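Local coordinates for HIT domain-containing protein (Sulfolobus tokodaii, PDB 2EO4), which probably binds and hydrolyses nucleotide substrates as a zinc-containing member of the histidine triad family, possibly with adenylylsulfatase activity, at residues 56-59 with 60-64; 67-70 with 71-75; 137-140 with 141-145. All coordinates share one frame; numbering follows the deposited sequence.

Followed from the N terminus, the chain enters helix 52-72 and meets interaction 1 soon after its first turn, then interaction 2 at its C-terminal end, where the helix stops. Interaction 3 comes much later, at the C-terminal end of helix 122-143. The three lie in series: each joins adjoining residues within a helical turn or two, so none closes a long loop, and none nests in or crosses another. Interaction 3 meets both others mainly through its Leu139, whose CD1 packs against Leu64 of interaction 1 and against Leu67 and Gly68 of interaction 2, with Lys140 also on Leu64. The two helices are thereby held together, while interactions 1 and 2 both also touch the second subunit.

Interaction 1: residues 56-59 with 60-64; sequences AELA and KVVKL
Residues 56-59 run into 60-64 as unbroken alpha helix, and the carbonyls of the first four residues meet the amides one turn on. Val61 N reaches Glu57 O at 3.0 Å, Val62 N donates to Leu58 O at 2.9 Å and Lys63 N to Ala59 O at 3.1 Å. The bond from Lys60 N to Ala56 O is weak, stretched to 3.4 Å.

Among the side chains, Glu57 and Lys60 form the polar face. Lys60 leaves the helix with CG beside its own backbone N (chi1 -61°) and runs back extended toward the N-terminal end, its CG passing Ala56 O. The Glu57 chain bends at chi2 (51°) and crosses the lysine at about a right angle. OE1 of Glu57 stays 4.4 Å from Lys60 NZ, too far for a salt bridge; instead two waters join the charges, each accepting from NZ and donating to OE1, both 2.7 Å from Glu57 OE1. On the apolar side, Leu58 CD1 lies 4.2 Å from Val62 CG2, and the Leu58 side chain is about 7 Å from that of His96, the predicted nucleotidylated histidine.

This is an amphipathic helix of the HIT fold, set between sheet and subunit interface. Leu58, Val61 and Val62 pack on Val38 of strand 36-40, Leu58 and Val61 also on Phe22 of strand 22-26. Lys63 NZ bonds Ala50 O of the second subunit, and Ala59 O the Tyr47 hydroxyl of that subunit. Within the chain, Leu64 touches Leu139 and Lys140 of helix 122-143.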
loop_
_atom_site.group_PDB
_atom_site.type_symbol
_atom_site.label_atom_id
_atom_site.label_comp_id
_atom_site.label_asym_id
_atom_site.label_seq_id
_atom_site.Cartn_x
_atom_site.Cartn_y
_atom_site.Cartn_z
ATOM N N ALA A 56 5.838 0.356 -10.438
ATOM C CA ALA A 56 5.942 1.802 -10.603
ATOM C C ALA A 56 4.677 2.377 -11.227
ATOM O O ALA A 56 4.149 3.390 -10.761
ATOM C CB ALA A 56 7.159 2.145 -11.468
ATOM N N GLU A 57 4.191 1.734 -12.283
ATOM C CA GLU A 57 2.987 2.207 -12.952
ATOM C C GLU A 57 1.765 1.963 -12.074
ATOM O O GLU A 57 0.823 2.753 -12.079
ATOM C CB GLU A 57 2.817 1.502 -14.300
ATOM C CG GLU A 57 1.672 2.044 -15.147
ATOM C CD GLU A 57 1.714 3.558 -15.306
ATOM O OE1 GLU A 57 2.814 4.110 -15.538
ATOM O OE2 GLU A 57 0.641 4.194 -15.207
ATOM N N LEU A 58 1.785 0.865 -11.323
ATOM C CA LEU A 58 0.680 0.538 -10.426
ATOM C C LEU A 58 0.508 1.665 -9.408
ATOM O O LEU A 58 -0.607 2.088 -9.109
ATOM C CB LEU A 58 0.967 -0.777 -9.691
ATOM C CG LEU A 58 -0.047 -1.209 -8.622
ATOM C CD1 LEU A 58 -1.407 -1.423 -9.259
ATOM C CD2 LEU A 58 0.430 -2.489 -7.943
ATOM N N ALA A 59 1.624 2.155 -8.881
ATOM C CA ALA A 59 1.579 3.230 -7.894
ATOM C C ALA A 59 0.924 4.484 -8.471
ATOM O O ALA A 59 0.182 5.181 -7.780
ATOM C CB ALA A 59 2.984 3.557 -7.409
ATOM N N LYS A 60 1.210 4.768 -9.738
ATOM C CA LYS A 60 0.650 5.941 -10.401
ATOM C C LYS A 60 -0.846 5.785 -10.641
ATOM O O LYS A 60 -1.612 6.743 -10.507
ATOM C CB LYS A 60 1.382 6.186 -11.726
ATOM C CG LYS A 60 2.865 6.452 -11.544
ATOM C CD LYS A 60 3.581 6.623 -12.874
ATOM C CE LYS A 60 5.086 6.730 -12.664
ATOM N NZ LYS A 60 5.821 6.917 -13.946
ATOM N N VAL A 61 -1.268 4.576 -11.004
ATOM C CA VAL A 61 -2.682 4.316 -11.234
ATOM C C VAL A 61 -3.422 4.418 -9.900
ATOM O O VAL A 61 -4.514 4.977 -9.825
ATOM C CB VAL A 61 -2.905 2.911 -11.849
ATOM C CG1 VAL A 61 -4.389 2.588 -11.896
ATOM C CG2 VAL A 61 -2.316 2.862 -13.259
ATOM N N VAL A 62 -2.821 3.879 -8.846
ATOM C CA VAL A 62 -3.430 3.939 -7.522
ATOM C C VAL A 62 -3.663 5.401 -7.119
ATOM O O VAL A 62 -4.711 5.742 -6.572
ATOM C CB VAL A 62 -2.538 3.230 -6.474
ATOM C CG1 VAL A 62 -3.029 3.531 -5.057
ATOM C CG2 VAL A 62 -2.580 1.730 -6.713
ATOM N N LYS A 63 -2.702 6.273 -7.403
ATOM C CA LYS A 63 -2.889 7.685 -7.056
ATOM C C LYS A 63 -4.093 8.277 -7.793
ATOM O O LYS A 63 -4.966 8.893 -7.184
ATOM C CB LYS A 63 -1.649 8.519 -7.398
ATOM C CG LYS A 63 -1.841 10.012 -7.088
ATOM C CD LYS A 63 -0.628 10.866 -7.452
ATOM C CE LYS A 63 -0.929 12.345 -7.217
ATOM N NZ LYS A 63 0.246 13.237 -7.472
ATOM N N LEU A 64 -4.129 8.098 -9.110
ATOM C CA LEU A 64 -5.225 8.629 -9.917
ATOM C C LEU A 64 -6.589 8.125 -9.457
ATOM O O LEU A 64 -7.513 8.912 -9.226
ATOM C CB LEU A 64 -5.029 8.262 -11.392
ATOM C CG LEU A 64 -6.203 8.597 -12.320
ATOM C CD1 LEU A 64 -6.474 10.093 -12.285
ATOM C CD2 LEU A 64 -5.886 8.143 -13.741
HETATM O O HOH W 1 5.445 4.272 -15.012
HETATM O O HOH W 2 3.652 6.585 -16.326
#

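Interaction 2: residues 67-70 with 71-75; sequences LGIK and DAVKA
Leu67 meets Asp71 through its backbone: Leu67 O accepts Asp71 N at 3.1 Å, and Asp71 CB sits beside the same oxygen. The Asp71 carboxylate turns away to bond Ser135 of helix 122-143 through OD2. Gly68 follows with a carbonyl whose O takes Ala72 N at 2.9 Å, while the methyl of Ala72 lies near Gly68 O.

Ile69 brings both a backbone and an apolar contact. Its O accepts Val73 N at 3.0 Å in a nearly straight bond (173° at the hydrogen). Beside this bond the two side chains lie alongside each other, pointing the same way, with Ile69 CG2 4.1 Å from Val73 CG2. Val73 places CG1 beside its backbone N (chi1 -57°), which leaves CG2 between N and the carbonyl carbon, facing the isoleucine. Both residues also pack on Pro101 of strand 97-102.

Lys70 closes the helix. Its O receives Ala75 N at 3.0 Å, in the carbonyl plane and on a lone pair. The extended Lys70 side chain runs past Ala75 O, with Lys70 CE 3.3 Å from that oxygen; a water donates to Ala75 O and, weakly, to Lys70 O.

Lys74, at positive phi (50°), reverses the chain; its N makes a weak bond to Asp71 O, and its folded side chain returns NZ to the same oxygen at 2.6 Å. With the bond from Ala75 N to Lys70 O, this is the Schellman motif, with Lys74 as C-prime residue, a classic way of ending an alpha helix before the chain turns toward a strand, here 77-84.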
loop_
_atom_site.group_PDB
_atom_site.type_symbol
_atom_site.label_atom_id
_atom_site.label_comp_id
_atom_site.label_asym_id
_atom_site.label_seq_id
_atom_site.Cartn_x
_atom_site.Cartn_y
_atom_site.Cartn_z
ATOM N N LEU A 67 -7.569 9.517 -6.034
ATOM C CA LEU A 67 -8.046 10.895 -6.116
ATOM C C LEU A 67 -9.477 10.896 -6.645
ATOM O O LEU A 67 -10.337 11.623 -6.144
ATOM C CB LEU A 67 -7.143 11.724 -7.034
ATOM C CG LEU A 67 -5.794 12.141 -6.439
ATOM C CD1 LEU A 67 -4.895 12.723 -7.520
ATOM C CD2 LEU A 67 -6.027 13.155 -5.324
ATOM N N GLY A 68 -9.726 10.065 -7.652
ATOM C CA GLY A 68 -11.053 9.980 -8.237
ATOM C C GLY A 68 -12.104 9.522 -7.245
ATOM O O GLY A 68 -13.178 10.112 -7.148
ATOM N N ILE A 69 -11.803 8.460 -6.503
ATOM C CA ILE A 69 -12.745 7.944 -5.520
ATOM C C ILE A 69 -12.996 8.946 -4.396
ATOM O O ILE A 69 -14.144 9.170 -4.008
ATOM C CB ILE A 69 -12.240 6.620 -4.906
ATOM C CG1 ILE A 69 -12.214 5.529 -5.980
ATOM C CG2 ILE A 69 -13.144 6.199 -3.740
ATOM C CD1 ILE A 69 -11.535 4.232 -5.542
ATOM N N LYS A 70 -11.932 9.555 -3.877
ATOM C CA LYS A 70 -12.085 10.509 -2.786
ATOM C C LYS A 70 -13.036 11.629 -3.189
ATOM O O LYS A 70 -13.889 12.051 -2.407
ATOM C CB LYS A 70 -10.735 11.105 -2.383
ATOM C CG LYS A 70 -10.846 12.057 -1.198
ATOM C CD LYS A 70 -9.512 12.665 -0.794
ATOM C CE LYS A 70 -9.702 13.602 0.398
ATOM N NZ LYS A 70 -8.463 14.348 0.744
ATOM N N ASP A 71 -12.885 12.103 -4.418
ATOM C CA ASP A 71 -13.732 13.173 -4.928
ATOM C C ASP A 71 -15.172 12.698 -5.106
ATOM O O ASP A 71 -16.114 13.360 -4.662
ATOM C CB ASP A 71 -13.181 13.674 -6.265
ATOM C CG ASP A 71 -14.020 14.790 -6.861
ATOM O OD1 ASP A 71 -14.103 15.869 -6.238
ATOM O OD2 ASP A 71 -14.594 14.581 -7.949
ATOM N N ALA A 72 -15.334 11.542 -5.743
ATOM C CA ALA A 72 -16.653 10.975 -6.018
ATOM C C ALA A 72 -17.523 10.697 -4.795
ATOM O O ALA A 72 -18.708 11.025 -4.792
ATOM C CB ALA A 72 -16.505 9.700 -6.846
ATOM N N VAL A 73 -16.952 10.088 -3.760
ATOM C CA VAL A 73 -17.732 9.782 -2.565
ATOM C C VAL A 73 -17.482 10.787 -1.448
ATOM O O VAL A 73 -17.932 10.593 -0.323
ATOM C CB VAL A 73 -17.425 8.358 -2.036
ATOM C CG1 VAL A 73 -17.688 7.335 -3.128
ATOM C CG2 VAL A 73 -15.987 8.275 -1.556
ATOM N N LYS A 74 -16.769 11.863 -1.771
ATOM C CA LYS A 74 -16.451 12.909 -0.800
ATOM C C LYS A 74 -15.876 12.333 0.489
ATOM O O LYS A 74 -16.340 12.634 1.590
ATOM C CB LYS A 74 -17.701 13.742 -0.491
ATOM C CG LYS A 74 -18.194 14.563 -1.673
ATOM C CD LYS A 74 -17.138 15.572 -2.112
ATOM C CE LYS A 74 -17.577 16.344 -3.353
ATOM N NZ LYS A 74 -17.731 15.450 -4.535
ATOM N N ALA A 75 -14.852 11.503 0.344
ATOM C CA ALA A 75 -14.215 10.884 1.496
ATOM C C ALA A 75 -13.262 11.850 2.184
ATOM O O ALA A 75 -12.684 12.729 1.546
ATOM C CB ALA A 75 -13.455 9.630 1.055
HETATM O O HOH W 3 -13.338 14.668 -0.322
#

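Interaction 3: residues 137-140 with 141-145; sequences ENLK and RKIGD
Leu139 and Lys142 make the closely packed side of this last helical turn, their side chains lying alongside and pointing the same way. Lys142 CG takes the position between its backbone N and carbonyl carbon (chi1 64°), which sends the chain along the leucine, with Lys142 CE 3.5 Å from Leu139 CD2. A bend at chi4 then folds Lys142 NZ back to Leu139 CD2 at 3.2 Å, so that CE and the ammonium group both lie against the methyl, with no polar bond there. Ile143 CD1 is 4.0 Å from Leu139 CD2, although the placement of this isoleucine side chain is doubtful. Leu139 itself packs on Leu64 and Leu67 of helix 52-72, which joins this end of helix 122-143 to its neighbour.

The backbone beneath is less regular. Lys142 N donates to Asn138 O at 3.0 Å, but Arg141 N divides itself between Glu137 O and Asn138 O, and both of its bonds are weak. Farther on, Gly144 CA offers a C-H to Lys140 O at 3.1 Å.

The opposite character appears on the polar side, where Asn138 and Arg141 are partly exposed. They cross at about a right angle, their amide and guanidinium planes 45° apart. Asn138 OD1 approaches the guanidinium at its edge, in plane, yet its distance of 3.5 Å from Arg141 NH1 marks a loose polar approach. On the other branch of the amide, Asn138 ND2 lies 3.6 Å from Lys142 CE, beside the aliphatic chain. Backbone bonds between Arg141 and Trp148 and Gly149 bring the C-terminal tail back to this turn.

The chemistry implies a helix end whose firmer ties are Leu139 packing on Leu64 and Leu67 and the bond from Lys142 N to Asn138 O; no side-chain hydrogen bond or salt bridge forms between the segments.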
loop_
_atom_site.group_PDB
_atom_site.type_symbol
_atom_site.label_atom_id
_atom_site.label_comp_id
_atom_site.label_asym_id
_atom_site.label_seq_id
_atom_site.Cartn_x
_atom_site.Cartn_y
_atom_site.Cartn_z
ATOM N N GLU A 137 -12.492 11.131 -14.964
ATOM C CA GLU A 137 -12.429 11.824 -16.248
ATOM C C GLU A 137 -12.033 13.275 -16.024
ATOM O O GLU A 137 -11.201 13.815 -16.751
ATOM C CB GLU A 137 -13.780 11.751 -16.965
ATOM C CG GLU A 137 -14.212 10.327 -17.236
ATOM C CD GLU A 137 -15.634 10.226 -17.736
ATOM O OE1 GLU A 137 -16.490 11.019 -17.286
ATOM O OE2 GLU A 137 -15.895 9.337 -18.569
ATOM N N ASN A 138 -12.618 13.900 -15.008
ATOM C CA ASN A 138 -12.303 15.291 -14.701
ATOM C C ASN A 138 -10.840 15.449 -14.299
ATOM O O ASN A 138 -10.184 16.426 -14.664
ATOM C CB ASN A 138 -13.207 15.808 -13.584
ATOM C CG ASN A 138 -12.898 17.243 -13.202
ATOM O OD1 ASN A 138 -12.973 18.150 -14.031
ATOM N ND2 ASN A 138 -12.545 17.456 -11.939
ATOM N N LEU A 139 -10.318 14.486 -13.545
ATOM C CA LEU A 139 -8.924 14.557 -13.135
ATOM C C LEU A 139 -8.000 14.491 -14.347
ATOM O O LEU A 139 -6.936 15.102 -14.358
ATOM C CB LEU A 139 -8.601 13.422 -12.154
ATOM C CG LEU A 139 -9.161 13.639 -10.749
ATOM C CD1 LEU A 139 -9.091 12.335 -9.958
ATOM C CD2 LEU A 139 -8.375 14.738 -10.052
ATOM N N LYS A 140 -8.407 13.752 -15.373
ATOM C CA LYS A 140 -7.593 13.647 -16.574
ATOM C C LYS A 140 -7.644 14.948 -17.372
ATOM O O LYS A 140 -6.726 15.260 -18.130
ATOM C CB LYS A 140 -8.080 12.491 -17.447
ATOM C CG LYS A 140 -7.798 11.116 -16.866
ATOM C CD LYS A 140 -8.333 10.022 -17.774
ATOM C CE LYS A 140 -7.740 8.672 -17.412
ATOM N NZ LYS A 140 -6.255 8.692 -17.562
ATOM N N ARG A 141 -8.720 15.705 -17.190
ATOM C CA ARG A 141 -8.894 16.960 -17.910
ATOM C C ARG A 141 -8.182 18.138 -17.254
ATOM O O ARG A 141 -7.786 19.083 -17.937
ATOM C CB ARG A 141 -10.384 17.288 -18.054
ATOM C CG ARG A 141 -10.642 18.502 -18.932
ATOM C CD ARG A 141 -12.060 19.026 -18.808
ATOM N NE ARG A 141 -13.059 18.144 -19.399
ATOM C CZ ARG A 141 -13.950 17.444 -18.701
ATOM N NH1 ARG A 141 -13.963 17.516 -17.373
ATOM N NH2 ARG A 141 -14.851 16.700 -19.332
ATOM N N LYS A 142 -8.016 18.092 -15.935
ATOM C CA LYS A 142 -7.358 19.191 -15.237
ATOM C C LYS A 142 -5.916 18.910 -14.818
ATOM O O LYS A 142 -5.160 19.841 -14.534
ATOM C CB LYS A 142 -8.184 19.613 -14.017
ATOM C CG LYS A 142 -8.322 18.562 -12.930
ATOM C CD LYS A 142 -9.178 19.096 -11.786
ATOM C CE LYS A 142 -9.246 18.120 -10.620
ATOM N NZ LYS A 142 -7.908 17.900 -10.000
ATOM N N ILE A 143 -5.528 17.639 -14.778
ATOM C CA ILE A 143 -4.160 17.290 -14.395
ATOM C C ILE A 143 -3.589 16.157 -15.248
ATOM O O ILE A 143 -2.540 15.599 -14.927
ATOM C CB ILE A 143 -4.067 16.875 -12.900
ATOM C CG1 ILE A 143 -4.724 15.508 -12.685
ATOM C CG2 ILE A 143 -4.739 17.927 -12.025
ATOM C CD1 ILE A 143 -4.574 14.965 -11.279
ATOM N N GLY A 144 -4.279 15.823 -16.333
ATOM C CA GLY A 144 -3.814 14.758 -17.206
ATOM C C GLY A 144 -2.698 15.212 -18.128
ATOM O O GLY A 144 -2.291 16.374 -18.091
ATOM N N ASP A 145 -2.203 14.297 -18.959
ATOM C CA ASP A 145 -1.127 14.612 -19.896
ATOM C C ASP A 145 -1.565 15.658 -20.913
ATOM O O ASP A 145 -0.735 16.351 -21.506
ATOM C CB ASP A 145 -0.679 13.351 -20.644
ATOM C CG ASP A 145 -0.108 12.297 -19.720
ATOM O OD1 ASP A 145 0.866 12.601 -18.999
ATOM O OD2 ASP A 145 -0.631 11.161 -19.718
#